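Local coordinates for lactaldehyde dehydrogenase (Escherichia coli, PDB 2IMP), which oxidises L-lactaldehyde irreversibly to L-lactate with NAD+ as hydride acceptor, acts on glycolaldehyde as well, and works as a homotetramer, at residues Trp23-Asn28 / Glu32-Arg37; Val91-Lys96 / Pro182-Ala187; Ser178-Asn183 / Leu328-Ala333. One frame throughout, in Å; residues are numbered along the deposited sequence.

Interaction 1 (Trp23-Asn28 / Glu32-Arg37)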
loop_
_atom_site.group_PDB
_atom_site.type_symbol
_atom_site.label_atom_id
_atom_site.label_comp_id
_atom_site.label_asym_id
_atom_site.label_seq_id
_atom_site.Cartn_x
_atom_site.Cartn_y
_atom_site.Cartn_z
ATOM N N TRP A 23 31.382 16.215 -36.352
ATOM C CA TRP A 23 31.505 16.320 -34.910
ATOM C C TRP A 23 30.815 17.567 -34.341
ATOM O O TRP A 23 30.620 18.556 -35.042
ATOM C CB TRP A 23 32.976 16.361 -34.483
ATOM C CG TRP A 23 33.760 15.129 -34.783
ATOM C CD1 TRP A 23 34.372 14.814 -35.960
ATOM C CD2 TRP A 23 34.042 14.054 -33.880
ATOM N NE1 TRP A 23 35.024 13.611 -35.846
ATOM C CE2 TRP A 23 34.836 13.121 -34.585
ATOM C CE3 TRP A 23 33.699 13.785 -32.550
ATOM C CZ2 TRP A 23 35.300 11.936 -33.994
ATOM C CZ3 TRP A 23 34.160 12.608 -31.963
ATOM C CH2 TRP A 23 34.950 11.698 -32.690
ATOM N N ILE A 24 30.439 17.495 -33.075
ATOM C CA ILE A 24 29.812 18.621 -32.406
ATOM C C ILE A 24 30.736 19.194 -31.320
ATOM O O ILE A 24 31.198 18.460 -30.444
ATOM C CB ILE A 24 28.474 18.208 -31.752
ATOM C CG1 ILE A 24 27.502 17.705 -32.821
ATOM C CG2 ILE A 24 27.874 19.387 -31.005
ATOM C CD1 ILE A 24 26.169 17.224 -32.267
ATOM N N ASP A 25 31.025 20.486 -31.399
ATOM C CA ASP A 25 31.891 21.098 -30.405
ATOM C C ASP A 25 31.205 21.367 -29.057
ATOM O O ASP A 25 30.096 21.891 -29.013
ATOM C CB ASP A 25 32.459 22.436 -30.909
ATOM C CG ASP A 25 33.475 22.270 -32.025
ATOM O OD1 ASP A 25 34.381 21.419 -31.902
ATOM O OD2 ASP A 25 33.373 23.011 -33.024
ATOM N N VAL A 26 31.864 20.976 -27.976
ATOM C CA VAL A 26 31.354 21.260 -26.648
ATOM C C VAL A 26 32.123 22.466 -26.073
ATOM O O VAL A 26 33.341 22.416 -25.902
ATOM C CB VAL A 26 31.494 20.047 -25.710
ATOM C CG1 VAL A 26 30.983 20.403 -24.324
ATOM C CG2 VAL A 26 30.704 18.867 -26.272
ATOM N N VAL A 27 31.398 23.543 -25.811
ATOM C CA VAL A 27 31.998 24.773 -25.336
ATOM C C VAL A 27 31.818 25.115 -23.848
ATOM O O VAL A 27 30.829 24.733 -23.225
ATOM C CB VAL A 27 31.445 25.962 -26.157
ATOM C CG1 VAL A 27 31.950 27.260 -25.597
ATOM C CG2 VAL A 27 31.843 25.820 -27.616
ATOM N N ASN A 28 32.797 25.828 -23.298
ATOM C CA ASN A 28 32.724 26.302 -21.925
ATOM C C ASN A 28 31.907 27.610 -21.906
ATOM O O ASN A 28 32.362 28.634 -22.403
ATOM C CB ASN A 28 34.124 26.572 -21.378
ATOM C CG ASN A 28 34.110 26.958 -19.911
ATOM O OD1 ASN A 28 33.232 27.693 -19.456
ATOM N ND2 ASN A 28 35.096 26.474 -19.164
ATOM N N GLU A 32 33.675 30.420 -23.721
ATOM C CA GLU A 32 33.373 30.102 -25.108
ATOM C C GLU A 32 34.443 29.238 -25.808
ATOM O O GLU A 32 34.417 29.067 -27.025
ATOM C CB GLU A 32 33.137 31.380 -25.908
ATOM C CG GLU A 32 31.768 31.983 -25.682
ATOM C CD GLU A 32 31.598 33.300 -26.397
ATOM O OE1 GLU A 32 32.129 34.319 -25.905
ATOM O OE2 GLU A 32 30.942 33.317 -27.458
ATOM N N ALA A 33 35.376 28.705 -25.029
ATOM C CA ALA A 33 36.413 27.851 -25.584
ATOM C C ALA A 33 35.959 26.380 -25.736
ATOM O O ALA A 33 35.187 25.878 -24.916
ATOM C CB ALA A 33 37.660 27.915 -24.714
ATOM N N VAL A 34 36.438 25.718 -26.787
ATOM C CA VAL A 34 36.094 24.325 -27.040
ATOM C C VAL A 34 36.804 23.345 -26.079
ATOM O O VAL A 34 38.020 23.176 -26.131
ATOM C CB VAL A 34 36.421 23.937 -28.497
ATOM C CG1 VAL A 34 36.038 22.485 -28.754
ATOM C CG2 VAL A 34 35.674 24.858 -29.451
ATOM N N ILE A 35 36.028 22.714 -25.208
ATOM C CA ILE A 35 36.583 21.794 -24.230
ATOM C C ILE A 35 36.571 20.309 -24.658
ATOM O O ILE A 35 37.322 19.486 -24.134
ATOM C CB ILE A 35 35.845 21.963 -22.892
ATOM C CG1 ILE A 35 34.363 21.621 -23.061
ATOM C CG2 ILE A 35 35.981 23.408 -22.420
ATOM C CD1 ILE A 35 33.520 21.908 -21.830
ATOM N N SER A 36 35.716 19.995 -25.621
ATOM C CA SER A 36 35.612 18.641 -26.130
ATOM C C SER A 36 34.732 18.547 -27.371
ATOM O O SER A 36 34.081 19.517 -27.755
ATOM C CB SER A 36 35.052 17.703 -25.055
ATOM O OG SER A 36 33.703 18.019 -24.753
ATOM N N ARG A 37 34.735 17.374 -27.987
ATOM C CA ARG A 37 33.933 17.123 -29.163
ATOM C C ARG A 37 33.231 15.753 -29.129
ATOM O O ARG A 37 33.812 14.752 -28.706
ATOM C CB ARG A 37 34.796 17.226 -30.427
ATOM C CG ARG A 37 35.141 18.660 -30.836
ATOM C CD ARG A 37 35.748 18.705 -32.235
ATOM N NE ARG A 37 37.160 18.339 -32.236
ATOM C CZ ARG A 37 38.150 19.194 -31.991
ATOM N NH1 ARG A 37 37.880 20.466 -31.731
ATOM N NH2 ARG A 37 39.409 18.775 -31.996
#

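Interaction 2 (Val91-Lys96 / Pro182-Ala187)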
loop_
_atom_site.group_PDB
_atom_site.type_symbol
_atom_site.label_atom_id
_atom_site.label_comp_id
_atom_site.label_asym_id
_atom_site.label_seq_id
_atom_site.Cartn_x
_atom_site.Cartn_y
_atom_site.Cartn_z
ATOM N N VAL A 91 31.099 21.845 -13.848
ATOM C CA VAL A 91 31.414 23.267 -13.767
ATOM C C VAL A 91 31.827 23.821 -15.148
ATOM O O VAL A 91 31.278 24.805 -15.643
ATOM C CB VAL A 91 32.595 23.522 -12.797
ATOM C CG1 VAL A 91 33.005 24.985 -12.850
ATOM C CG2 VAL A 91 32.208 23.131 -11.376
ATOM N N GLU A 92 32.792 23.133 -15.748
ATOM C CA GLU A 92 33.345 23.478 -17.046
ATOM C C GLU A 92 32.341 23.550 -18.226
ATOM O O GLU A 92 32.344 24.517 -18.991
ATOM C CB GLU A 92 34.459 22.484 -17.375
ATOM C CG GLU A 92 35.072 22.651 -18.746
ATOM C CD GLU A 92 36.244 21.720 -18.953
ATOM O OE1 GLU A 92 36.076 20.502 -18.720
ATOM O OE2 GLU A 92 37.330 22.204 -19.347
ATOM N N GLU A 93 31.494 22.533 -18.370
ATOM C CA GLU A 93 30.535 22.526 -19.470
ATOM C C GLU A 93 29.138 23.101 -19.137
ATOM O O GLU A 93 28.462 23.644 -20.013
ATOM C CB GLU A 93 30.390 21.103 -20.031
ATOM C CG GLU A 93 29.666 20.123 -19.118
ATOM C CD GLU A 93 29.732 18.683 -19.621
ATOM O OE1 GLU A 93 29.783 18.463 -20.854
ATOM O OE2 GLU A 93 29.719 17.768 -18.772
ATOM N N GLY A 94 28.731 22.986 -17.874
ATOM C CA GLY A 94 27.426 23.478 -17.466
ATOM C C GLY A 94 27.416 24.901 -16.935
ATOM O O GLY A 94 26.356 25.530 -16.842
ATOM N N GLY A 95 28.585 25.409 -16.568
ATOM C CA GLY A 95 28.661 26.765 -16.063
ATOM C C GLY A 95 28.127 26.985 -14.659
ATOM O O GLY A 95 27.929 28.129 -14.245
ATOM N N LYS A 96 27.871 25.915 -13.917
ATOM C CA LYS A 96 27.389 26.103 -12.559
ATOM C C LYS A 96 28.539 26.266 -11.540
ATOM O O LYS A 96 29.640 25.754 -11.750
ATOM C CB LYS A 96 26.472 24.951 -12.131
ATOM C CG LYS A 96 27.132 23.595 -12.039
ATOM C CD LYS A 96 26.340 22.683 -11.101
ATOM C CE LYS A 96 24.891 22.506 -11.548
ATOM N NZ LYS A 96 24.065 21.837 -10.500
ATOM N N PRO A 182 27.690 16.748 -22.465
ATOM C CA PRO A 182 27.928 15.309 -22.566
ATOM C C PRO A 182 29.124 14.763 -21.753
ATOM O O PRO A 182 29.178 13.569 -21.446
ATOM C CB PRO A 182 28.145 15.119 -24.056
ATOM C CG PRO A 182 28.956 16.344 -24.391
ATOM C CD PRO A 182 28.217 17.449 -23.652
ATOM N N ASN A 183 30.069 15.635 -21.421
ATOM C CA ASN A 183 31.263 15.212 -20.700
ATOM C C ASN A 183 31.029 14.457 -19.392
ATOM O O ASN A 183 31.638 13.410 -19.162
ATOM C CB ASN A 183 32.183 16.405 -20.472
ATOM C CG ASN A 183 32.648 17.010 -21.772
ATOM O OD1 ASN A 183 32.719 16.315 -22.784
ATOM N ND2 ASN A 183 32.970 18.297 -21.758
ATOM N N ASN A 184 30.155 14.996 -18.550
ATOM C CA ASN A 184 29.831 14.336 -17.300
ATOM C C ASN A 184 29.234 12.938 -17.560
ATOM O O ASN A 184 29.438 12.009 -16.782
ATOM C CB ASN A 184 28.839 15.185 -16.503
ATOM C CG ASN A 184 27.507 15.330 -17.203
ATOM O OD1 ASN A 184 26.648 14.436 -17.112
ATOM N ND2 ASN A 184 27.314 16.424 -17.907
ATOM N N ALA A 185 28.515 12.814 -18.676
ATOM C CA ALA A 185 27.908 11.546 -19.058
ATOM C C ALA A 185 28.954 10.513 -19.519
ATOM O O ALA A 185 28.801 9.312 -19.291
ATOM C CB ALA A 185 26.882 11.768 -20.150
ATOM N N ILE A 186 29.999 10.996 -20.188
ATOM C CA ILE A 186 31.075 10.116 -20.608
ATOM C C ILE A 186 31.784 9.555 -19.367
ATOM O O ILE A 186 32.131 8.383 -19.309
ATOM C CB ILE A 186 32.117 10.863 -21.494
ATOM C CG1 ILE A 186 31.558 11.054 -22.904
ATOM C CG2 ILE A 186 33.437 10.074 -21.547
ATOM C CD1 ILE A 186 31.335 9.757 -23.650
ATOM N N ALA A 187 31.981 10.422 -18.379
ATOM C CA ALA A 187 32.599 9.998 -17.138
ATOM C C ALA A 187 31.716 8.935 -16.435
ATOM O O ALA A 187 32.217 7.983 -15.836
ATOM C CB ALA A 187 32.820 11.198 -16.226
HETATM O O HOH W 1 33.591 19.231 -19.161
#

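Interaction 3 (Ser178-Asn183 / Leu328-Ala333). With NAI (1,4-dihydronicotinamide adenine dinucleotide), chain D.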
loop_
_atom_site.group_PDB
_atom_site.type_symbol
_atom_site.label_atom_id
_atom_site.label_comp_id
_atom_site.label_asym_id
_atom_site.label_seq_id
_atom_site.Cartn_x
_atom_site.Cartn_y
_atom_site.Cartn_z
ATOM N N SER A 178 22.525 15.806 -23.174
ATOM C CA SER A 178 22.382 16.984 -24.017
ATOM C C SER A 178 23.693 17.222 -24.788
ATOM O O SER A 178 24.769 16.929 -24.257
ATOM C CB SER A 178 22.084 18.217 -23.158
ATOM O OG SER A 178 22.394 19.420 -23.852
ATOM N N GLU A 179 23.611 17.718 -26.017
ATOM C CA GLU A 179 24.824 17.980 -26.780
ATOM C C GLU A 179 25.720 19.070 -26.144
ATOM O O GLU A 179 26.899 19.185 -26.471
ATOM C CB GLU A 179 24.492 18.378 -28.225
ATOM C CG GLU A 179 23.517 19.537 -28.367
ATOM C CD GLU A 179 22.079 19.071 -28.527
ATOM O OE1 GLU A 179 21.473 19.390 -29.573
ATOM O OE2 GLU A 179 21.558 18.381 -27.616
ATOM N N PHE A 180 25.133 19.849 -25.238
ATOM C CA PHE A 180 25.844 20.916 -24.546
ATOM C C PHE A 180 26.591 20.449 -23.286
ATOM O O PHE A 180 27.557 21.083 -22.858
ATOM C CB PHE A 180 24.875 22.026 -24.139
ATOM C CG PHE A 180 24.152 22.642 -25.287
ATOM C CD1 PHE A 180 24.851 23.328 -26.275
ATOM C CD2 PHE A 180 22.772 22.522 -25.400
ATOM C CE1 PHE A 180 24.188 23.879 -27.364
ATOM C CE2 PHE A 180 22.102 23.069 -26.485
ATOM C CZ PHE A 180 22.812 23.749 -27.467
ATOM N N THR A 181 26.132 19.346 -22.702
ATOM C CA THR A 181 26.742 18.814 -21.486
ATOM C C THR A 181 26.936 17.271 -21.489
ATOM O O THR A 181 26.427 16.566 -20.616
ATOM C CB THR A 181 25.897 19.208 -20.242
ATOM O OG1 THR A 181 24.569 18.682 -20.374
ATOM C CG2 THR A 181 25.808 20.723 -20.107
ATOM N N PRO A 182 27.690 16.748 -22.465
ATOM C CA PRO A 182 27.928 15.309 -22.566
ATOM C C PRO A 182 29.124 14.763 -21.753
ATOM O O PRO A 182 29.178 13.569 -21.446
ATOM C CB PRO A 182 28.145 15.119 -24.056
ATOM C CG PRO A 182 28.956 16.344 -24.391
ATOM C CD PRO A 182 28.217 17.449 -23.652
ATOM N N ASN A 183 30.069 15.635 -21.421
ATOM C CA ASN A 183 31.263 15.212 -20.700
ATOM C C ASN A 183 31.029 14.457 -19.392
ATOM O O ASN A 183 31.638 13.410 -19.162
ATOM C CB ASN A 183 32.183 16.405 -20.472
ATOM C CG ASN A 183 32.648 17.010 -21.772
ATOM O OD1 ASN A 183 32.719 16.315 -22.784
ATOM N ND2 ASN A 183 32.970 18.297 -21.758
ATOM N N LEU A 328 25.158 31.695 -18.440
ATOM C CA LEU A 328 24.056 30.927 -18.989
ATOM C C LEU A 328 24.617 29.816 -19.908
ATOM O O LEU A 328 25.745 29.939 -20.395
ATOM C CB LEU A 328 23.113 31.837 -19.776
ATOM C CG LEU A 328 22.411 32.934 -18.975
ATOM C CD1 LEU A 328 21.390 33.633 -19.865
ATOM C CD2 LEU A 328 21.718 32.328 -17.764
ATOM N N ILE A 329 23.844 28.758 -20.139
ATOM C CA ILE A 329 24.319 27.637 -20.948
ATOM C C ILE A 329 24.885 27.983 -22.348
ATOM O O ILE A 329 25.970 27.528 -22.708
ATOM C CB ILE A 329 23.217 26.545 -21.095
ATOM C CG1 ILE A 329 23.829 25.256 -21.648
ATOM C CG2 ILE A 329 22.107 27.034 -22.005
ATOM C CD1 ILE A 329 24.935 24.676 -20.779
ATOM N N ASN A 330 24.157 28.780 -23.122
ATOM C CA ASN A 330 24.621 29.148 -24.455
ATOM C C ASN A 330 24.109 30.513 -24.977
ATOM O O ASN A 330 23.324 31.192 -24.317
ATOM C CB ASN A 330 24.249 28.057 -25.464
ATOM C CG ASN A 330 22.764 27.736 -25.457
ATOM O OD1 ASN A 330 21.921 28.634 -25.410
ATOM N ND2 ASN A 330 22.436 26.446 -25.515
ATOM N N ALA A 331 24.569 30.880 -26.169
ATOM C CA ALA A 331 24.193 32.134 -26.803
ATOM C C ALA A 331 22.675 32.359 -26.932
ATOM O O ALA A 331 22.162 33.407 -26.542
ATOM C CB ALA A 331 24.848 32.230 -28.179
ATOM N N ALA A 332 21.970 31.379 -27.487
ATOM C CA ALA A 332 20.529 31.507 -27.645
ATOM C C ALA A 332 19.816 31.770 -26.320
ATOM O O ALA A 332 18.863 32.544 -26.260
ATOM C CB ALA A 332 19.970 30.268 -28.283
ATOM N N ALA A 333 20.290 31.108 -25.271
ATOM C CA ALA A 333 19.724 31.288 -23.944
ATOM C C ALA A 333 19.845 32.751 -23.489
ATOM O O ALA A 333 18.874 33.357 -23.029
ATOM C CB ALA A 333 20.425 30.369 -22.950
HETATM P PA NAI D . 15.787 20.709 -24.660
HETATM O O1A NAI D . 14.462 20.088 -24.818
HETATM O O2A NAI D . 16.110 21.720 -25.765
HETATM O O5B NAI D . 16.899 19.564 -24.618
HETATM C C5B NAI D . 16.874 18.473 -23.709
HETATM C C4B NAI D . 17.175 17.138 -24.409
HETATM O O4B NAI D . 16.187 16.831 -25.395
HETATM C C3B NAI D . 18.519 17.100 -25.153
HETATM O O3B NAI D . 19.179 15.861 -24.906
HETATM C C2B NAI D . 18.113 17.319 -26.596
HETATM O O2B NAI D . 19.035 16.888 -27.563
HETATM C C1B NAI D . 16.790 16.600 -26.666
HETATM N N9A NAI D . 15.899 17.078 -27.765
HETATM C C8A NAI D . 15.665 18.364 -28.251
HETATM N N7A NAI D . 14.763 18.286 -29.277
HETATM C C5A NAI D . 14.423 16.990 -29.454
HETATM C C6A NAI D . 13.549 16.339 -30.350
HETATM N N6A NAI D . 12.868 17.029 -31.263
HETATM N N1A NAI D . 13.407 14.945 -30.279
HETATM C C2A NAI D . 14.120 14.205 -29.325
HETATM N N3A NAI D . 14.987 14.861 -28.436
HETATM C C4A NAI D . 15.128 16.227 -28.502
HETATM O O3 NAI D . 15.759 21.397 -23.210
HETATM P PN NAI D . 17.001 22.029 -22.397
HETATM O O1N NAI D . 18.125 21.079 -22.325
HETATM O O2N NAI D . 16.448 22.538 -21.097
HETATM O O5D NAI D . 17.342 23.307 -23.331
HETATM C C5D NAI D . 18.432 23.409 -24.212
HETATM C C4D NAI D . 18.315 24.746 -24.907
HETATM O O4D NAI D . 19.237 24.789 -25.992
HETATM C C3D NAI D . 17.009 25.315 -25.507
HETATM O O3D NAI D . 16.504 26.349 -24.685
HETATM C C2D NAI D . 17.364 25.796 -26.890
HETATM O O2D NAI D . 16.754 27.022 -27.221
HETATM C C1D NAI D . 18.872 25.855 -26.841
HETATM N N1N NAI D . 19.456 25.750 -28.216
HETATM C C2N NAI D . 19.671 24.467 -28.730
HETATM C C3N NAI D . 20.228 24.315 -30.029
HETATM C C7N NAI D . 20.473 22.937 -30.602
HETATM O O7N NAI D . 21.021 22.830 -31.874
HETATM N N7N NAI D . 20.189 21.809 -29.949
HETATM C C4N NAI D . 20.556 25.492 -30.780
HETATM C C5N NAI D . 20.328 26.791 -30.239
HETATM C C6N NAI D . 19.774 26.902 -28.943
#

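Interaction 1 (Trp23-Asn28 / Glu32-Arg37)
R37 lies beside D25 on one face of a four-stranded sheet, the face that also carries V27 and V34. CB of R37 is 3.8 Å from O of I24 and a little farther from CE3 of W23. CG is anti to its own carbonyl carbon; the chi1 of -76° lays it along the aspartate, both side chains pointing the same way, with OD1 of D25 3.1 Å from CG of R37 and equally close to CD. NE of R37 is hydrogen-bonded to OE1 of Q6 in strand 5-11. At the tip NH1 of R37 stands 3.6 Å from OD1 of D25, a long salt bridge made at the guanidinium edge, with the carboxylate plane turned 76° from it. The hairpin of strands 23-27 and 34-39 carries a classic beta bulge: I35 and S36 together oppose V26. The carbonyl O of V26 takes a bond of 2.8 Å from N of I35 and a weak one from N of S36, while N of V26 gives a 2.7 Å bond to O of S36. On the side facing helix 83-94, CG1 of I35 packs 3.8 Å from CG1 of V26. Toward the turn, N of N28 donates to O of A33 over 2.9 Å, and OD1 of N28 accepts from N of A30.

Interaction 2 (Val91-Lys96 / Pro182-Ala187)
P182 brings its ring nitrogen to 3.1 Å from OE1 of E93, but it has no hydrogen to give; CD of the same ring touches that oxygen too. The first real bond comes one residue later, where the backbone N of N183 donates to OE1 of E93 over 2.9 Å, on the syn lone pair. The side chain of N183 lies obliquely across the glutamate, its amide plane only 19° from the carboxylate, with CB of N183 3.2 Å from OE1 of E93. ND2 of N183 gives to a water that in turn donates to OE1 of E92, a bridge running beside the direct bonds, and OD1 of N183 is hydrogen-bonded to OG of S36. At N184 the backbone N reaches OE2 of E93 at 2.8 Å, again on the syn lone pair. The side chain then turns back: CG of N184 lies between its own N and carbonyl carbon (chi1 64°), which brings ND2 of N184 to 2.9 Å from OE2 of E93. This second donor comes from above the carboxylate, 56° out of its plane, so OE2 is gripped by two hydrogens from one residue. ND2 of N184 also makes a weak bond to O of T181.

The two backbone donors lie at the opening of helix 183-195, where the first N-H groups have no preceding turn to accept them. E93, near the C-terminal end of helix 83-94, takes those two N-H groups, one on each oxygen, and a third bond from ND2 of N184. Donors gathered at a helix N-terminus would be expected to stabilise a buried negative charge, which is consistent with an ionised E93, and the paired bonds hold its carboxylate against rotation.

Interaction 3 (Ser178-Asn183 / Leu328-Ala333)
F180 presents one ring face to the amide of N330, and this is where the two segments meet most closely. ND2 of N330 stands 3.4 Å from CZ of F180, above the ring but offset toward its rim, and the amide plane is turned 62° from the ring, so the nitrogen meets the pi face without lying flat on it. CG of E179 covers the opposite face over its centre. The oxygen of the same amide is engaged as N-cap of helix 331-346, with OD1 of N330 accepting from N of A333 at 3.0 Å, which orients the nitrogen toward the ring and probably limits the amide's rotation.

Away from the ring the meeting is looser and wholly apolar. CB of F180 is 4.2 Å from CG1 of I329, and CG2 of T181 is 4.1 Å from CD1 of I329, the side chains of T181 and I329 crossing nearly at a right angle. W152 adds to this part, touching both T181 and I329.

The loop side is set by a type I turn from S178 to T181, with an ST turn in which OG of S178 accepts from N of F180. Beyond the ring lies the dinucleotide. CE2 of F180 is 3.4 Å from O4D of NADH, and nicotinamide C2N meets the ring edge in its plane. E179 bends at chi2 (-94°); its OE2 accepts a 2.9 Å hydrogen bond from O2B of the adenosine ribose, and its OE1 a weak one from the carboxamide N7N. CB of A332 lies 3.4 Å from C6N of NADH. S178 and E179 are experimentally established NAD+ ligands, and the loop after strand 172-176 and the N-terminus of helix 331-346 line part of the cofactor pocket of this aldehyde dehydrogenase.

Interaction 1 lies at the surface, a hairpin pairing made mainly by backbone bonds with a long, peripheral salt bridge; interactions 2 and 3 are buried and use few residues each. Interaction 2 is polar, a carboxylate meeting a helix start, whereas interaction 3 joins its segments by an amide on a ring and apolar packing beside NADH. The segments of interactions 2 and 3 overlap at P182 and N183, where the cofactor loop runs into helix 183-195, but of the two contacts these residues act in interaction 2 alone. The hairpin covers this junction: V26 CG2 packs on P182 CG, and N28 on E92. I35 touches helix 83-94, linking the outer sheet to the element that supplies E93.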